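Local coordinates for DSBA-like thioredoxin domain-containing protein (Nitrosomonas europaea, PDB 2IN3) that probably acts as a thiol-disulfide oxidoreductase or disulfide isomerase of the DsbA family, FrnE-like subfamily, at residues W22-V27 against E199-L204. Sequence-based numbering, arbitrary orientation.
Sequences WGFAPV and EALRQL
Leu201 reaches from helix 198-211 with a single methyl, CD1, to the place where Phe24 and Val27 meet on helix 19-35. All the contact across the segments is apolar. CD1 comes in at the edge of the Phe24 ring, close to its plane, 3.3 Å from CE1 and 3.6 Å from CZ. With CG anti to the backbone N of Phe24 (chi1 -167°), the ring extends far enough for its CE1-CZ rim to meet the methyl. Val27 meets the same methyl through CG1, 3.4 Å from CD1, the side chains crossing at about a right angle. Leu201 is modelled in two conformers, and all the CD1 distances belong to one of them.

Within helix 19-35, CB of Val27 lies 3.7 Å over one face of the Phe24 ring, offset toward its rim. Around this packing, Phe24 also touches Pro178 and Tyr195, and Leu201 rests on Thr192 of strand 187-192. The contact thus joins the C-terminal helix of the thioredoxin-like domain to the helix starting at a probable CxxC motif. Between the two segments no directional bond is made, so fit defines this part of the interface, while Arg202 adds a polar link between the helices through its salt bridge to Glu34.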
# COMPACT_ATOMS: atom_id res chain seq x y z
N TRP A 22 1.09 0.15 -7.09
CA TRP A 22 2.13 1.04 -7.64
C TRP A 22 1.60 1.83 -8.85
O TRP A 22 1.89 3.02 -8.99
CB TRP A 22 3.34 0.23 -8.00
CG TRP A 22 4.55 0.92 -8.58
CD1 TRP A 22 5.30 0.50 -9.66
CD2 TRP A 22 5.26 2.04 -8.03
NE1 TRP A 22 6.40 1.33 -9.84
CE2 TRP A 22 6.39 2.28 -8.85
CE3 TRP A 22 5.02 2.89 -6.93
CZ2 TRP A 22 7.30 3.32 -8.60
CZ3 TRP A 22 5.94 3.92 -6.68
CH2 TRP A 22 7.04 4.13 -7.52
N GLY A 23 0.81 1.20 -9.72
CA GLY A 23 0.18 1.95 -10.83
C GLY A 23 -0.66 3.12 -10.32
O GLY A 23 -0.76 4.17 -10.96
N PHE A 24 -1.27 2.91 -9.16
CA PHE A 24 -2.25 3.84 -8.59
C PHE A 24 -1.57 4.88 -7.69
O PHE A 24 -2.23 5.83 -7.26
CB PHE A 24 -3.22 3.00 -7.75
CG PHE A 24 -4.48 3.71 -7.32
CD1 PHE A 24 -5.45 4.04 -8.24
CD2 PHE A 24 -4.69 4.02 -5.96
CE1 PHE A 24 -6.65 4.66 -7.84
CE2 PHE A 24 -5.89 4.62 -5.54
CZ PHE A 24 -6.87 4.93 -6.49
N ALA A 25 -0.27 4.71 -7.41
CA ALA A 25 0.40 5.67 -6.49
C ALA A 25 0.22 7.16 -6.90
O ALA A 25 -0.07 8.00 -6.03
CB ALA A 25 1.87 5.30 -6.25
N PRO A 26 0.37 7.50 -8.21
CA PRO A 26 0.11 8.90 -8.58
C PRO A 26 -1.34 9.36 -8.33
O PRO A 26 -1.57 10.55 -8.10
CB PRO A 26 0.42 8.93 -10.08
CG PRO A 26 1.42 7.83 -10.27
CD PRO A 26 0.87 6.74 -9.37
N VAL A 27 -2.30 8.44 -8.42
CA VAL A 27 -3.72 8.79 -8.29
C VAL A 27 -4.02 9.07 -6.82
O VAL A 27 -4.63 10.09 -6.46
CB VAL A 27 -4.61 7.63 -8.79
CG1 VAL A 27 -6.12 7.96 -8.59
CG2 VAL A 27 -4.29 7.32 -10.26
N GLU A 199 -9.86 10.75 -12.84
CA GLU A 199 -11.15 11.37 -13.22
C GLU A 199 -12.33 10.59 -12.62
O GLU A 199 -13.26 11.18 -12.07
CB GLU A 199 -11.30 11.49 -14.75
CG GLU A 199 -10.41 12.57 -15.36
CD GLU A 199 -8.99 12.07 -15.65
OE1 GLU A 199 -8.73 10.85 -15.59
OE2 GLU A 199 -8.12 12.92 -15.93
N ALA A 200 -12.28 9.26 -12.72
CA ALA A 200 -13.34 8.43 -12.14
C ALA A 200 -13.41 8.59 -10.62
O ALA A 200 -14.50 8.66 -10.06
CB ALA A 200 -13.16 6.97 -12.52
N LEU A 201 -12.28 8.69 -9.95
CA LEU A 201 -12.30 8.73 -8.50
C LEU A 201 -12.69 10.10 -7.98
O LEU A 201 -13.33 10.21 -6.93
CB LEU A 201 -10.97 8.26 -7.94
CG LEU A 201 -10.68 6.87 -8.50
CD1 LEU A 201 -9.22 6.66 -8.54
CD2 LEU A 201 -11.39 5.77 -7.72
N ARG A 202 -12.35 11.14 -8.74
CA ARG A 202 -12.88 12.49 -8.45
C ARG A 202 -14.41 12.48 -8.44
O ARG A 202 -15.04 12.98 -7.52
CB ARG A 202 -12.33 13.49 -9.44
CG ARG A 202 -10.94 14.02 -9.03
CD ARG A 202 -10.27 14.67 -10.19
NE ARG A 202 -8.95 15.18 -9.82
CZ ARG A 202 -8.08 15.65 -10.70
NH1 ARG A 202 -8.40 15.73 -11.98
NH2 ARG A 202 -6.89 16.08 -10.29
N GLN A 203 -15.00 11.89 -9.48
CA GLN A 203 -16.47 11.74 -9.55
C GLN A 203 -17.02 11.05 -8.29
O GLN A 203 -17.96 11.54 -7.66
CB GLN A 203 -16.90 10.96 -10.81
CG GLN A 203 -18.42 10.89 -11.04
CD GLN A 203 -19.08 9.65 -10.45
OE1 GLN A 203 -18.73 8.52 -10.80
NE2 GLN A 203 -20.06 9.85 -9.57
N LEU A 204 -16.44 9.90 -7.96
CA LEU A 204 -16.94 9.06 -6.87
C LEU A 204 -16.82 9.79 -5.53
O LEU A 204 -17.81 9.92 -4.78
CB LEU A 204 -16.16 7.73 -6.82
CG LEU A 204 -16.41 6.88 -8.08
CD1 LEU A 204 -15.45 5.67 -8.15
CD2 LEU A 204 -17.86 6.47 -8.15